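PDB 4LGV: glucose-6-phosphate 1-dehydrogenase from Mycobacterium avium, which probably catalyses the NADP+-dependent oxidation of glucose 6-phosphate to 6-phosphogluconolactone, the first step of the oxidative pentose phosphate pathway. Local coordinates for residues 383-388 with 400-405. Sequence-based numbering, arbitrary orientation.
Sequences GMRLQL and HLDSSF
Arg-385 reaches across an antiparallel hairpin to engage both Asp-402, opposite it in a non-hydrogen-bonded backbone pair, and His-400. Its NE donates to Asp-402 OD1 (2.8 Å, nearly straight at 173°) and its NH2 to Asp-402 OD2 (2.8 Å), a side-on, two-pronged salt bridge in which guanidinium and carboxylate are close to coplanar. A bend at chi3 (-77°) swings the guanidinium out of line with its extended stem, laying it flat on the His-400 imidazole with planes 17° apart; CZ stands 3.5 Å from His-400 CD2, offset toward the ring's rim. Trp-481 adds a cation-pi contact to the same arginine.

The other face is mainly apolar, with Ser-403 among Met-384, Leu-386 and Leu-401. Leu-386 and Leu-401 run side by side, while Leu-388 crosses Leu-401 at roughly a right angle, its CD1 3.6 Å from Leu-401 CD2. Leu-386 meets its own counterpart on a second subunit. Backbone pairs Met-384/Ser-403 and Leu-386/Leu-401 bond in both directions, and between them a water donates to both Met-384 O and Leu-401 O and accepts from Ser-403 OG. Beyond the strand end, Phe-405 turns its CE2 back to 3.2 Å from Gly-383 O.

The hairpin, at the margin of the large mixed sheet, is thus two-sided: charge pairing and stacking fix the arginine's plane on one face; on the other, Met-384, Leu-386 and Leu-388, with Ser-403, pack against the second subunit, a largely apolar surface.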
ATOM      1  N   GLY A 383     -11.163  -6.227  25.164  1.00 30.31           N
ATOM      2  CA  GLY A 383      -9.970  -6.875  24.655  1.00 30.50           C
ATOM      3  C   GLY A 383      -9.949  -6.955  23.144  1.00 28.59           C
ATOM      4  O   GLY A 383     -10.855  -6.499  22.458  1.00 29.56           O
ATOM      5  N   MET A 384      -8.887  -7.529  22.635  1.00 29.19           N
ATOM      6  CA  MET A 384      -8.752  -7.728  21.229  1.00 29.78           C
ATOM      7  C   MET A 384      -8.368  -9.152  20.951  1.00 28.98           C
ATOM      8  O   MET A 384      -7.536  -9.727  21.609  1.00 26.53           O
ATOM      9  CB  MET A 384      -7.715  -6.789  20.646  1.00 31.42           C
ATOM     10  CG  MET A 384      -7.563  -7.046  19.161  1.00 33.97           C
ATOM     11  SD  MET A 384      -6.203  -6.213  18.418  1.00 37.15           S
ATOM     12  CE  MET A 384      -4.844  -6.797  19.417  1.00 36.71           C
ATOM     13  N   ARG A 385      -8.984  -9.706  19.927  1.00 29.66           N
ATOM     14  CA  ARG A 385      -8.591 -11.016  19.428  1.00 29.47           C
ATOM     15  C   ARG A 385      -8.209 -10.911  17.973  1.00 28.44           C
ATOM     16  O   ARG A 385      -8.965 -10.399  17.160  1.00 30.18           O
ATOM     17  CB  ARG A 385      -9.718 -12.035  19.627  1.00 30.07           C
ATOM     18  CG  ARG A 385      -9.640 -13.266  18.711  1.00 30.58           C
ATOM     19  CD  ARG A 385     -10.755 -14.286  19.001  1.00 30.49           C
ATOM     20  NE  ARG A 385     -10.428 -15.039  20.197  1.00 31.22           N
ATOM     21  CZ  ARG A 385     -11.165 -15.999  20.736  1.00 32.53           C
ATOM     22  NH1 ARG A 385     -12.333 -16.344  20.214  1.00 31.85           N
ATOM     23  NH2 ARG A 385     -10.731 -16.598  21.847  1.00 33.37           N
ATOM     24  N   LEU A 386      -7.038 -11.398  17.638  1.00 28.49           N
ATOM     25  CA  LEU A 386      -6.668 -11.555  16.244  1.00 31.16           C
ATOM     26  C   LEU A 386      -6.825 -13.052  15.866  1.00 30.07           C
ATOM     27  O   LEU A 386      -6.153 -13.910  16.437  1.00 30.41           O
ATOM     28  CB  LEU A 386      -5.261 -11.033  16.048  1.00 33.28           C
ATOM     29  CG  LEU A 386      -4.626 -11.199  14.667  1.00 41.31           C
ATOM     30  CD1 LEU A 386      -5.366 -10.464  13.550  1.00 43.47           C
ATOM     31  CD2 LEU A 386      -3.183 -10.696  14.688  1.00 42.95           C
ATOM     32  N   GLN A 387      -7.670 -13.348  14.882  1.00 28.27           N
ATOM     33  CA  GLN A 387      -7.867 -14.726  14.399  1.00 28.12           C
ATOM     34  C   GLN A 387      -7.075 -15.010  13.152  1.00 27.34           C
ATOM     35  O   GLN A 387      -7.226 -14.341  12.141  1.00 28.58           O
ATOM     36  CB  GLN A 387      -9.319 -14.999  14.077  1.00 27.64           C
ATOM     37  CG  GLN A 387     -10.219 -14.796  15.261  1.00 29.12           C
ATOM     38  CD  GLN A 387     -11.647 -15.236  15.005  1.00 31.53           C
ATOM     39  OE1 GLN A 387     -11.932 -15.826  13.961  1.00 32.80           O
ATOM     40  NE2 GLN A 387     -12.551 -14.921  15.937  1.00 31.92           N
ATOM     41  N   LEU A 388      -6.201 -16.000  13.244  1.00 27.11           N
ATOM     42  CA  LEU A 388      -5.321 -16.404  12.149  1.00 26.68           C
ATOM     43  C   LEU A 388      -5.432 -17.920  11.967  1.00 26.30           C
ATOM     44  O   LEU A 388      -6.187 -18.568  12.673  1.00 25.53           O
ATOM     45  CB  LEU A 388      -3.870 -16.072  12.489  1.00 26.06           C
ATOM     46  CG  LEU A 388      -3.532 -14.625  12.814  1.00 26.15           C
ATOM     47  CD1 LEU A 388      -2.025 -14.516  13.095  1.00 26.19           C
ATOM     48  CD2 LEU A 388      -3.924 -13.676  11.688  1.00 25.63           C
ATOM     49  N   HIS A 400      -6.204 -18.250  17.922  1.00 34.65           N
ATOM     50  CA  HIS A 400      -6.769 -17.089  18.604  1.00 34.33           C
ATOM     51  C   HIS A 400      -5.724 -16.349  19.421  1.00 34.75           C
ATOM     52  O   HIS A 400      -5.251 -16.858  20.417  1.00 35.25           O
ATOM     53  CB  HIS A 400      -7.918 -17.509  19.499  1.00 36.23           C
ATOM     54  CG  HIS A 400      -9.092 -18.085  18.760  1.00 39.99           C
ATOM     55  ND1 HIS A 400      -9.367 -17.767  17.447  1.00 43.58           N
ATOM     56  CD2 HIS A 400     -10.079 -18.926  19.148  1.00 42.52           C
ATOM     57  CE1 HIS A 400     -10.459 -18.390  17.054  1.00 41.60           C
ATOM     58  NE2 HIS A 400     -10.918 -19.090  18.069  1.00 41.79           N
ATOM     59  N   LEU A 401      -5.330 -15.159  18.964  1.00 33.06           N
ATOM     60  CA  LEU A 401      -4.314 -14.332  19.615  1.00 31.91           C
ATOM     61  C   LEU A 401      -5.040 -13.260  20.418  1.00 33.17           C
ATOM     62  O   LEU A 401      -5.464 -12.224  19.881  1.00 32.16           O
ATOM     63  CB  LEU A 401      -3.429 -13.673  18.550  1.00 32.81           C
ATOM     64  CG  LEU A 401      -2.187 -14.429  18.028  1.00 35.40           C
ATOM     65  CD1 LEU A 401      -2.359 -15.910  17.976  1.00 37.50           C
ATOM     66  CD2 LEU A 401      -1.719 -13.980  16.654  1.00 35.26           C
ATOM     67  N   ASP A 402      -5.201 -13.520  21.701  1.00 34.34           N
ATOM     68  CA  ASP A 402      -6.055 -12.731  22.594  1.00 34.44           C
ATOM     69  C   ASP A 402      -5.260 -11.859  23.530  1.00 35.34           C
ATOM     70  O   ASP A 402      -4.223 -12.289  24.064  1.00 36.51           O
ATOM     71  CB  ASP A 402      -6.901 -13.691  23.442  1.00 35.26           C
ATOM     72  CG  ASP A 402      -7.877 -14.492  22.605  1.00 36.31           C
ATOM     73  OD1 ASP A 402      -8.034 -14.195  21.394  1.00 36.76           O
ATOM     74  OD2 ASP A 402      -8.529 -15.398  23.154  1.00 38.90           O
ATOM     75  N   SER A 403      -5.760 -10.646  23.755  1.00 34.37           N
ATOM     76  CA  SER A 403      -5.214  -9.782  24.771  1.00 33.96           C
ATOM     77  C   SER A 403      -6.278  -8.812  25.262  1.00 34.24           C
ATOM     78  O   SER A 403      -7.290  -8.574  24.610  1.00 31.63           O
ATOM     79  CB  SER A 403      -4.037  -9.004  24.234  1.00 36.63           C
ATOM     80  OG  SER A 403      -4.412  -8.145  23.172  1.00 35.99           O
ATOM     81  N   SER A 404      -6.030  -8.292  26.445  1.00 31.52           N
ATOM     82  CA  SER A 404      -6.873  -7.355  27.108  1.00 33.59           C
ATOM     83  C   SER A 404      -6.361  -5.930  26.864  1.00 33.89           C
ATOM     84  O   SER A 404      -5.189  -5.695  26.605  1.00 33.26           O
ATOM     85  CB  SER A 404      -6.872  -7.644  28.612  1.00 34.79           C
ATOM     86  OG  SER A 404      -7.624  -8.841  28.815  1.00 36.01           O
ATOM     87  N   PHE A 405      -7.281  -4.985  26.944  1.00 34.75           N
ATOM     88  CA  PHE A 405      -6.944  -3.566  26.995  1.00 33.41           C
ATOM     89  C   PHE A 405      -8.032  -2.871  27.788  1.00 32.64           C
ATOM     90  O   PHE A 405      -9.100  -3.400  27.971  1.00 34.55           O
ATOM     91  CB  PHE A 405      -6.765  -2.931  25.592  1.00 32.22           C
ATOM     92  CG  PHE A 405      -8.026  -2.816  24.791  1.00 30.78           C
ATOM     93  CD1 PHE A 405      -8.821  -1.711  24.882  1.00 31.35           C
ATOM     94  CD2 PHE A 405      -8.335  -3.754  23.861  1.00 32.86           C
ATOM     95  CE1 PHE A 405      -9.952  -1.575  24.097  1.00 30.90           C
ATOM     96  CE2 PHE A 405      -9.486  -3.646  23.090  1.00 32.11           C
ATOM     97  CZ  PHE A 405     -10.299  -2.549  23.226  1.00 30.66           C
TER
HETATM   98  O   HOH W   1      -5.069  -9.698  20.988  1.00 35.16           O